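Local atomic coordinates of USP37 protein (Homo sapiens, PDB entry 3U12), a protein that probably hydrolyses bonds made by the C-terminal glycine of ubiquitin as a thiol-dependent deubiquitinase, and is represented by its pleckstrin homology domain. Residues 69-78 and 112-121. Sequence-based numbering, arbitrary orientation.
Sequences LSHNIKNVVL and RLFLDAVHQN. With SO4 (sulfate ion), chain C.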
# COMPACT_ATOMS: atom_id res chain seq x y z
N LEU A 69 2.22 9.42 1.86
CA LEU A 69 3.17 8.91 0.87
C LEU A 69 4.14 9.97 0.42
O LEU A 69 5.32 9.67 0.32
CB LEU A 69 2.46 8.30 -0.36
CG LEU A 69 1.58 7.08 -0.06
CD1 LEU A 69 0.89 6.63 -1.34
CD2 LEU A 69 2.40 5.93 0.55
N SER A 70 3.67 11.21 0.16
CA SER A 70 4.53 12.33 -0.29
C SER A 70 5.62 12.60 0.74
O SER A 70 5.31 12.73 1.94
CB SER A 70 3.71 13.60 -0.49
OG SER A 70 2.82 13.44 -1.59
N HIS A 71 6.90 12.57 0.29
CA HIS A 71 8.11 12.74 1.10
C HIS A 71 8.12 11.73 2.27
O HIS A 71 8.60 12.08 3.35
CB HIS A 71 8.22 14.19 1.67
CG HIS A 71 8.22 15.26 0.62
ND1 HIS A 71 9.30 15.45 -0.22
CD2 HIS A 71 7.26 16.17 0.32
CE1 HIS A 71 8.97 16.46 -1.01
NE2 HIS A 71 7.75 16.92 -0.73
N ASN A 72 7.53 10.52 2.08
CA ASN A 72 7.42 9.52 3.15
C ASN A 72 7.62 8.07 2.67
O ASN A 72 7.47 7.15 3.46
CB ASN A 72 6.06 9.67 3.90
CG ASN A 72 6.03 9.01 5.28
OD1 ASN A 72 7.03 8.96 5.98
ND2 ASN A 72 4.88 8.49 5.69
N ILE A 73 8.01 7.87 1.42
CA ILE A 73 8.26 6.52 0.89
C ILE A 73 9.75 6.21 1.02
O ILE A 73 10.60 7.02 0.61
CB ILE A 73 7.78 6.35 -0.58
CG1 ILE A 73 6.24 6.48 -0.70
CG2 ILE A 73 8.25 5.00 -1.16
CD1 ILE A 73 5.74 6.51 -2.22
N LYS A 74 10.07 5.05 1.61
CA LYS A 74 11.44 4.58 1.78
C LYS A 74 11.73 3.62 0.64
O LYS A 74 12.68 3.85 -0.12
CB LYS A 74 11.63 3.92 3.15
CG LYS A 74 13.11 3.81 3.54
CD LYS A 74 13.36 2.75 4.60
CE LYS A 74 13.35 3.29 6.00
NZ LYS A 74 13.95 2.31 6.95
N ASN A 75 10.92 2.55 0.50
CA ASN A 75 11.10 1.57 -0.59
C ASN A 75 9.81 0.83 -0.93
O ASN A 75 8.84 0.82 -0.15
CB ASN A 75 12.27 0.60 -0.31
CG ASN A 75 12.21 -0.16 0.98
OD1 ASN A 75 11.35 -1.01 1.19
ND2 ASN A 75 13.20 0.05 1.83
N VAL A 76 9.77 0.29 -2.14
CA VAL A 76 8.66 -0.49 -2.69
C VAL A 76 9.23 -1.73 -3.36
O VAL A 76 10.09 -1.63 -4.24
CB VAL A 76 7.71 0.29 -3.65
CG1 VAL A 76 6.41 -0.49 -3.85
CG2 VAL A 76 7.40 1.69 -3.14
N VAL A 77 8.79 -2.90 -2.91
CA VAL A 77 9.25 -4.18 -3.44
C VAL A 77 8.03 -4.98 -3.88
O VAL A 77 7.01 -4.98 -3.18
CB VAL A 77 10.10 -4.98 -2.38
CG1 VAL A 77 10.53 -6.34 -2.90
CG2 VAL A 77 11.32 -4.18 -1.92
N LEU A 78 8.13 -5.67 -5.03
CA LEU A 78 7.14 -6.61 -5.54
C LEU A 78 7.78 -7.98 -5.52
O LEU A 78 8.94 -8.13 -5.91
CB LEU A 78 6.72 -6.33 -7.00
CG LEU A 78 5.81 -5.16 -7.32
CD1 LEU A 78 5.42 -5.20 -8.78
CD2 LEU A 78 4.55 -5.19 -6.51
N ARG A 112 3.13 0.06 -8.06
CA ARG A 112 4.57 0.23 -7.82
C ARG A 112 5.14 1.41 -8.64
O ARG A 112 5.88 2.22 -8.09
CB ARG A 112 5.35 -1.06 -8.16
CG ARG A 112 6.80 -1.05 -7.65
CD ARG A 112 7.83 -0.81 -8.74
NE ARG A 112 8.22 -2.05 -9.40
CZ ARG A 112 7.71 -2.49 -10.54
NH1 ARG A 112 8.13 -3.63 -11.07
NH2 ARG A 112 6.77 -1.79 -11.17
N LEU A 113 4.77 1.49 -9.93
CA LEU A 113 5.19 2.58 -10.82
C LEU A 113 4.74 3.93 -10.24
O LEU A 113 5.55 4.83 -10.11
CB LEU A 113 4.62 2.35 -12.23
CG LEU A 113 5.01 3.33 -13.32
CD1 LEU A 113 6.49 3.33 -13.51
CD2 LEU A 113 4.38 2.93 -14.63
N PHE A 114 3.47 4.01 -9.78
CA PHE A 114 2.95 5.22 -9.18
C PHE A 114 3.70 5.55 -7.89
O PHE A 114 4.06 6.72 -7.66
CB PHE A 114 1.43 5.11 -8.93
CG PHE A 114 0.88 6.35 -8.26
CD1 PHE A 114 0.62 7.51 -9.00
CD2 PHE A 114 0.65 6.38 -6.89
CE1 PHE A 114 0.13 8.66 -8.37
CE2 PHE A 114 0.16 7.54 -6.27
CZ PHE A 114 -0.07 8.67 -7.02
N LEU A 115 3.95 4.54 -7.05
CA LEU A 115 4.63 4.76 -5.77
C LEU A 115 6.08 5.20 -5.99
O LEU A 115 6.57 6.05 -5.25
CB LEU A 115 4.56 3.50 -4.88
CG LEU A 115 3.17 3.16 -4.34
CD1 LEU A 115 3.18 1.76 -3.70
CD2 LEU A 115 2.66 4.26 -3.35
N ASP A 116 6.73 4.65 -7.03
CA ASP A 116 8.09 5.05 -7.40
C ASP A 116 8.11 6.53 -7.84
O ASP A 116 8.98 7.28 -7.40
CB ASP A 116 8.64 4.13 -8.52
CG ASP A 116 10.13 4.30 -8.79
OD1 ASP A 116 10.85 4.82 -7.90
OD2 ASP A 116 10.58 3.86 -9.88
N ALA A 117 7.13 6.95 -8.69
CA ALA A 117 7.01 8.34 -9.15
C ALA A 117 6.78 9.32 -7.94
O ALA A 117 7.41 10.37 -7.88
CB ALA A 117 5.89 8.45 -10.16
N VAL A 118 5.96 8.93 -6.94
CA VAL A 118 5.73 9.74 -5.72
C VAL A 118 7.05 9.87 -4.94
O VAL A 118 7.44 10.97 -4.54
CB VAL A 118 4.63 9.12 -4.84
CG1 VAL A 118 4.52 9.85 -3.48
CG2 VAL A 118 3.29 9.14 -5.56
N HIS A 119 7.75 8.73 -4.76
CA HIS A 119 9.02 8.64 -4.05
C HIS A 119 10.06 9.59 -4.68
O HIS A 119 10.83 10.21 -3.95
CB HIS A 119 9.50 7.18 -4.05
CG HIS A 119 10.84 6.94 -3.43
ND1 HIS A 119 11.11 7.31 -2.13
CD2 HIS A 119 11.94 6.35 -3.94
CE1 HIS A 119 12.36 6.96 -1.89
NE2 HIS A 119 12.90 6.36 -2.95
N GLN A 120 10.00 9.75 -6.03
CA GLN A 120 10.88 10.62 -6.80
C GLN A 120 10.33 12.06 -6.93
O GLN A 120 10.87 12.84 -7.71
CB GLN A 120 11.15 10.02 -8.17
CG GLN A 120 12.06 8.80 -8.11
CD GLN A 120 12.35 8.29 -9.49
OE1 GLN A 120 12.73 9.05 -10.39
NE2 GLN A 120 12.21 7.00 -9.69
N ASN A 121 9.27 12.42 -6.16
CA ASN A 121 8.64 13.75 -6.10
C ASN A 121 8.09 14.21 -7.47
O ASN A 121 8.45 15.28 -7.97
CB ASN A 121 9.61 14.79 -5.47
CG ASN A 121 10.11 14.42 -4.08
OD1 ASN A 121 9.38 13.87 -3.25
ND2 ASN A 121 11.35 14.73 -3.76
S SO4 C . 12.11 13.18 0.30
O1 SO4 C . 13.50 13.53 -0.06
O2 SO4 C . 11.75 13.89 1.54
O3 SO4 C . 11.22 13.58 -0.79
O4 SO4 C . 12.01 11.72 0.51
O HOH W 1 7.49 12.39 -2.42
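Ile-73 packs CD1 against helix 112-119, between Leu-115 and Val-118. CD1 of Ile-73 lies 3.2 Å from the backbone O of Leu-115 and 3.8 Å from Val-118 CG1. CG1 of Ile-73 stands beside its own backbone N (chi1 -65°), while CG2, anti to that N and beside the carbonyl carbon, lies against CB of His-119. Leu-115 meets three residues. Its CD2 meets Leu-69 CD1 at 3.6 Å and also Ile-73 CD1, while its CB takes CG2 of Val-76 and its CD1 takes CG1 of the same valine. With an alanine in place of Ile-73, CD1 and CG2 are gone, which is likely to open a gap beside Leu-115 and Val-118 and leave the His-119 side chain with less to pack on.

Strand 73-78 and helix 112-119 run nearly antiparallel, at 149°, with their axes 8.8 Å apart. This is the pleckstrin homology fold, in which the C-terminal helix closes one end of a curled antiparallel barrel. Leu-69 and Val-76, which meet Leu-115, also touch Leu-90 on strand 85-92. Lys-74 and Asn-75 form a classic beta bulge opposite Thr-91.

Toward the end of the strand segment, in one of two conformers of Arg-112, Leu-78 CD1 sits over one face of the guanidinium, 3.9 Å from Arg-112 NH1. The arginine chain bends at chi2 and chi3 to bring the group there, so this contact is tentative.

The polar contacts gather where the helix ends in a Schellman motif, with Asn-121 as C-prime. One water accepts from His-71 N and donates to Val-118 O and Asn-121 OD1. A sulfate, probably from the crystallisation liquor, joins the side chains of His-71 and Asn-121. Its O3 accepts from His-71 ND1 at 2.7 Å, near the ring plane, and from Asn-121 ND2 at 3.2 Å. Gln-93 NE2 also binds this ion.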